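Amine Dehydrogenase (Pseudomonas putida, PDB 1JMX) forms the beta-propeller subunit of a three-chain amine dehydrogenase that probably oxidises primary amines and passes the electrons on through heme c. Local coordinates at residues B[24-29]-B[330-335]; B[295-300]-B[315-320]. All blocks are in the same frame, centred on the assembly; numbering follows the deposited sequence.

Interaction 1: residues B[24-29]-B[330-335]; sequences HVVDVA and KNIKLP
H24 and V26, alternate residues on one face of strand 22-27, look across at I332, L334 and P335, which come from the end of strand 327-333 and the turn that follows. The two segments run in roughly opposite directions, with CA of H24 7.9 Å from CA of L334, and no hydrogen bond crosses: the contact rests on side-chain packing, plus the H24 ring against the P335 carbonyl. The H24 ring swings out with CG anti to the carbonyl carbon (chi1 -57°). It slides past P335, whose CD lies over one face of the imidazole, 4.2 Å from the ring centroid and 24° off the normal, a CH-pi contact displaced toward the rim. H24 CE1 comes within 3.4 Å of P335 O, while CD2 of L334 approaches ND1 obliquely at 4.3 Å. ND1 is buried and has no polar partner in the model. V26 and I332 meet tip to tip. V26 CG1, anti to its backbone N, touches I332 CD1 at 3.9 Å, the extended end of a side chain with chi2 173°, and V26 CG2 makes a looser approach to L334. Two propeller blades face each other: strand 22-27 sits between strands 12-18 and 32-38 in the first, and strand 327-333 is the outermost strand of the last, its I332, together with L334, backed by L318 of strand 317-322.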
loop_
_atom_site.group_PDB
_atom_site.type_symbol
_atom_site.label_atom_id
_atom_site.label_comp_id
_atom_site.label_asym_id
_atom_site.label_seq_id
_atom_site.Cartn_x
_atom_site.Cartn_y
_atom_site.Cartn_z
ATOM N N HIS B 24 -4.254 13.571 28.866
ATOM C CA HIS B 24 -3.339 13.947 29.926
ATOM C C HIS B 24 -3.189 15.441 30.022
ATOM O O HIS B 24 -3.226 16.145 29.017
ATOM C CB HIS B 24 -1.969 13.330 29.677
ATOM C CG HIS B 24 -1.998 11.845 29.544
ATOM N ND1 HIS B 24 -1.831 11.202 28.339
ATOM C CD2 HIS B 24 -2.194 10.873 30.466
ATOM C CE1 HIS B 24 -1.921 9.898 28.524
ATOM N NE2 HIS B 24 -2.143 9.673 29.805
ATOM N N VAL B 25 -3.044 15.922 31.246
ATOM C CA VAL B 25 -2.842 17.338 31.487
ATOM C C VAL B 25 -1.376 17.467 31.883
ATOM O O VAL B 25 -0.907 16.803 32.808
ATOM C CB VAL B 25 -3.743 17.874 32.620
ATOM C CG1 VAL B 25 -3.520 19.365 32.796
ATOM C CG2 VAL B 25 -5.201 17.603 32.304
ATOM N N VAL B 26 -0.644 18.267 31.121
ATOM C CA VAL B 26 0.764 18.487 31.375
ATOM C C VAL B 26 0.954 19.852 32.012
ATOM O O VAL B 26 0.452 20.857 31.518
ATOM C CB VAL B 26 1.601 18.403 30.064
ATOM C CG1 VAL B 26 3.041 18.865 30.307
ATOM C CG2 VAL B 26 1.601 16.969 29.538
ATOM N N ASP B 27 1.599 19.865 33.169
ATOM C CA ASP B 27 1.881 21.109 33.839
ATOM C C ASP B 27 3.115 21.648 33.117
ATOM O O ASP B 27 4.209 21.097 33.235
ATOM C CB ASP B 27 2.168 20.858 35.313
ATOM C CG ASP B 27 2.476 22.128 36.057
ATOM O OD1 ASP B 27 3.645 22.331 36.445
ATOM O OD2 ASP B 27 1.552 22.937 36.228
ATOM N N VAL B 28 2.915 22.694 32.325
ATOM C CA VAL B 28 3.991 23.297 31.547
ATOM C C VAL B 28 5.167 23.842 32.364
ATOM O O VAL B 28 6.300 23.829 31.891
ATOM C CB VAL B 28 3.432 24.392 30.612
ATOM C CG1 VAL B 28 4.555 25.122 29.877
ATOM C CG2 VAL B 28 2.477 23.766 29.612
ATOM N N ALA B 29 4.919 24.271 33.597
ATOM C CA ALA B 29 5.989 24.824 34.431
ATOM C C ALA B 29 7.053 23.796 34.820
ATOM O O ALA B 29 8.255 24.041 34.678
ATOM C CB ALA B 29 5.396 25.476 35.692
ATOM N N LYS B 330 14.486 18.177 27.357
ATOM C CA LYS B 330 14.045 16.951 28.018
ATOM C C LYS B 330 12.903 16.262 27.299
ATOM O O LYS B 330 12.485 16.700 26.235
ATOM C CB LYS B 330 13.674 17.204 29.487
ATOM C CG LYS B 330 12.580 18.220 29.711
ATOM C CD LYS B 330 12.305 18.409 31.199
ATOM C CE LYS B 330 11.688 17.151 31.815
ATOM N NZ LYS B 330 11.104 17.392 33.185
ATOM N N ASN B 331 12.449 15.149 27.865
ATOM C CA ASN B 331 11.349 14.379 27.306
ATOM C C ASN B 331 10.349 14.082 28.394
ATOM O O ASN B 331 10.724 13.704 29.507
ATOM C CB ASN B 331 11.828 13.036 26.739
ATOM C CG ASN B 331 12.644 13.195 25.492
ATOM O OD1 ASN B 331 13.874 13.178 25.537
ATOM N ND2 ASN B 331 11.968 13.367 24.362
ATOM N N ILE B 332 9.075 14.262 28.064
ATOM C CA ILE B 332 7.991 13.969 28.985
ATOM C C ILE B 332 7.439 12.635 28.500
ATOM O O ILE B 332 6.973 12.527 27.366
ATOM C CB ILE B 332 6.877 15.051 28.918
ATOM C CG1 ILE B 332 7.435 16.413 29.343
ATOM C CG2 ILE B 332 5.686 14.654 29.802
ATOM C CD1 ILE B 332 6.472 17.551 29.141
ATOM N N LYS B 333 7.577 11.605 29.325
ATOM C CA LYS B 333 7.072 10.283 28.976
ATOM C C LYS B 333 5.621 10.190 29.447
ATOM O O LYS B 333 5.338 10.362 30.632
ATOM C CB LYS B 333 7.935 9.195 29.630
ATOM C CG LYS B 333 7.447 7.752 29.442
ATOM C CD LYS B 333 7.515 7.288 27.994
ATOM C CE LYS B 333 8.950 7.288 27.450
ATOM N NZ LYS B 333 9.020 6.823 26.023
ATOM N N LEU B 334 4.706 9.985 28.505
ATOM C CA LEU B 334 3.283 9.878 28.815
ATOM C C LEU B 334 2.851 8.447 29.122
ATOM O O LEU B 334 3.344 7.493 28.516
ATOM C CB LEU B 334 2.450 10.364 27.636
ATOM C CG LEU B 334 2.608 11.793 27.147
ATOM C CD1 LEU B 334 1.782 11.965 25.889
ATOM C CD2 LEU B 334 2.167 12.746 28.233
ATOM N N PRO B 335 1.937 8.276 30.089
ATOM C CA PRO B 335 1.463 6.932 30.422
ATOM C C PRO B 335 0.685 6.377 29.215
ATOM O O PRO B 335 -0.004 7.128 28.522
ATOM C CB PRO B 335 0.526 7.188 31.609
ATOM C CG PRO B 335 1.136 8.369 32.268
ATOM C CD PRO B 335 1.487 9.256 31.092
#

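Interaction 2: residues B[295-300]-B[315-320]; sequences HTYYCV and FNDLAV
Both H295 (chi1 59°) and D317 (chi1 71°) hold CG in the crowded position between backbone N and carbonyl carbon, which brings imidazole and carboxylate tip to tip, while Y297, with CG beside its backbone N, sends its hydroxyl to the same carboxylate. H295 NE2 donates to D317 OD1 at 3.1 Å, and Y297 OH donates to D317 OD2 at 2.7 Å. Each oxygen is used on its syn lone pair, and the carboxylate stands nearly perpendicular to both ring planes. The His-carboxylate bond joins the loop before strand 299-302, first of the last blade, to the start of strand 317-322. At the other end of the imidazole, ND1 donates to T296 O at 2.8 Å, reaching it from above the carbonyl plane; with both nitrogens bonded, the ring's rotation is fixed. The edge of F315 meets one face of that ring, CD1 3.6 Å above its centre, in an edge-to-face pair with planes at 60°. Y297 CE1 covers the opposite face, toward the rim. A319 CB, 3.7 Å from Y297 CZ, packs against the phenol end. A neighbouring subunit lies close by, with an apolar side chain against H295. Because both imidazole nitrogens act as donors and a buried carboxylate lies at one end, H295 may well carry a positive charge, with D317 as its counter-ion and the tyrosine hydroxyl further stabilising the anionic form.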
loop_
_atom_site.group_PDB
_atom_site.type_symbol
_atom_site.label_atom_id
_atom_site.label_comp_id
_atom_site.label_asym_id
_atom_site.label_seq_id
_atom_site.Cartn_x
_atom_site.Cartn_y
_atom_site.Cartn_z
ATOM N N HIS B 295 13.257 10.560 16.790
ATOM C CA HIS B 295 12.335 9.846 15.913
ATOM C C HIS B 295 11.398 10.870 15.280
ATOM O O HIS B 295 11.485 12.064 15.577
ATOM C CB HIS B 295 11.550 8.749 16.665
ATOM C CG HIS B 295 10.720 9.253 17.808
ATOM N ND1 HIS B 295 9.483 9.833 17.633
ATOM C CD2 HIS B 295 10.939 9.236 19.145
ATOM C CE1 HIS B 295 8.973 10.148 18.808
ATOM N NE2 HIS B 295 9.837 9.798 19.742
ATOM N N THR B 296 10.538 10.414 14.376
ATOM C CA THR B 296 9.595 11.306 13.715
ATOM C C THR B 296 8.601 11.875 14.715
ATOM O O THR B 296 8.160 11.176 15.627
ATOM C CB THR B 296 8.809 10.573 12.608
ATOM O OG1 THR B 296 9.721 10.106 11.621
ATOM C CG2 THR B 296 7.813 11.492 11.934
ATOM N N TYR B 297 8.329 13.167 14.581
ATOM C CA TYR B 297 7.350 13.860 15.411
ATOM C C TYR B 297 6.417 14.554 14.420
ATOM O O TYR B 297 6.852 14.974 13.349
ATOM C CB TYR B 297 8.016 14.887 16.331
ATOM C CG TYR B 297 8.728 14.297 17.531
ATOM C CD1 TYR B 297 10.103 14.072 17.507
ATOM C CD2 TYR B 297 8.029 13.982 18.700
ATOM C CE1 TYR B 297 10.768 13.546 18.610
ATOM C CE2 TYR B 297 8.685 13.460 19.811
ATOM C CZ TYR B 297 10.056 13.240 19.757
ATOM O OH TYR B 297 10.712 12.682 20.833
ATOM N N TYR B 298 5.133 14.633 14.748
ATOM C CA TYR B 298 4.157 15.252 13.851
ATOM C C TYR B 298 3.818 16.708 14.126
ATOM O O TYR B 298 3.801 17.542 13.221
ATOM C CB TYR B 298 2.811 14.536 13.944
ATOM C CG TYR B 298 2.699 13.150 13.371
ATOM C CD1 TYR B 298 3.514 12.714 12.323
ATOM C CD2 TYR B 298 1.702 12.289 13.833
ATOM C CE1 TYR B 298 3.323 11.449 11.744
ATOM C CE2 TYR B 298 1.507 11.046 13.271
ATOM C CZ TYR B 298 2.309 10.625 12.231
ATOM O OH TYR B 298 2.071 9.388 11.683
ATOM N N CYS B 299 3.513 16.979 15.388
ATOM C CA CYS B 299 3.016 18.275 15.803
ATOM C C CYS B 299 3.811 19.159 16.761
ATOM O O CYS B 299 4.171 18.741 17.859
ATOM C CB CYS B 299 1.620 18.029 16.376
ATOM S SG CYS B 299 0.574 19.447 16.509
ATOM N N VAL B 300 4.018 20.411 16.355
ATOM C CA VAL B 300 4.715 21.382 17.192
ATOM C C VAL B 300 3.702 22.082 18.093
ATOM O O VAL B 300 2.514 22.158 17.771
ATOM C CB VAL B 300 5.471 22.489 16.378
ATOM C CG1 VAL B 300 6.710 21.927 15.714
ATOM C CG2 VAL B 300 4.560 23.141 15.354
ATOM N N PHE B 315 4.771 8.617 18.970
ATOM C CA PHE B 315 4.861 7.682 20.078
ATOM C C PHE B 315 4.284 8.300 21.343
ATOM O O PHE B 315 3.473 9.213 21.264
ATOM C CB PHE B 315 6.316 7.249 20.307
ATOM C CG PHE B 315 6.881 6.379 19.214
ATOM C CD1 PHE B 315 8.198 6.537 18.799
ATOM C CD2 PHE B 315 6.110 5.395 18.611
ATOM C CE1 PHE B 315 8.737 5.728 17.801
ATOM C CE2 PHE B 315 6.646 4.583 17.613
ATOM C CZ PHE B 315 7.957 4.753 17.212
ATOM N N ASN B 316 4.733 7.830 22.506
ATOM C CA ASN B 316 4.225 8.322 23.780
ATOM C C ASN B 316 5.073 9.348 24.523
ATOM O O ASN B 316 4.910 9.503 25.730
ATOM C CB ASN B 316 3.909 7.150 24.717
ATOM C CG ASN B 316 5.135 6.371 25.099
ATOM O OD1 ASN B 316 6.212 6.586 24.554
ATOM N ND2 ASN B 316 4.982 5.453 26.039
ATOM N N ASP B 317 5.971 10.046 23.830
ATOM C CA ASP B 317 6.784 11.053 24.505
ATOM C C ASP B 317 6.784 12.435 23.856
ATOM O O ASP B 317 6.721 12.565 22.629
ATOM C CB ASP B 317 8.237 10.567 24.694
ATOM C CG ASP B 317 9.023 10.507 23.388
ATOM O OD1 ASP B 317 8.888 9.509 22.658
ATOM O OD2 ASP B 317 9.785 11.448 23.093
ATOM N N LEU B 318 6.785 13.463 24.701
ATOM C CA LEU B 318 6.861 14.846 24.247
ATOM C C LEU B 318 8.329 15.252 24.324
ATOM O O LEU B 318 8.996 14.997 25.324
ATOM C CB LEU B 318 6.093 15.803 25.172
ATOM C CG LEU B 318 4.578 15.836 25.379
ATOM C CD1 LEU B 318 3.859 15.947 24.054
ATOM C CD2 LEU B 318 4.157 14.614 26.135
ATOM N N ALA B 319 8.846 15.843 23.259
ATOM C CA ALA B 319 10.216 16.317 23.290
ATOM C C ALA B 319 10.086 17.793 23.648
ATOM O O ALA B 319 9.183 18.469 23.158
ATOM C CB ALA B 319 10.883 16.152 21.927
ATOM N N VAL B 320 10.908 18.271 24.574
ATOM C CA VAL B 320 10.863 19.679 24.958
ATOM C C VAL B 320 12.139 20.306 24.427
ATOM O O VAL B 320 13.233 19.845 24.729
ATOM C CB VAL B 320 10.785 19.888 26.487
ATOM C CG1 VAL B 320 10.626 21.370 26.797
ATOM C CG2 VAL B 320 9.620 19.111 27.071
#

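Overall arrangement
From the N terminus, strand 22-27 of the first blade comes first, and the chain then travels round the propeller before residues 330-335 return to it; interaction 1 thus closes a circuit of 300 intervening residues. Interaction 2 falls wholly within that circuit and closes a far shorter one, in which residues 295-300 lead into innermost strand 299-302 and strand 309-312 follows before 315-320. They join where strands 317-322 and 327-333 pair and just beyond their ends: K330 O probably accepts from V320 N, L334 N probably donates to N316 O, and L334 packs on L318. Interaction 2 ties the loop entering the last blade to its third strand, interaction 1 that blade's outer edge to the first blade.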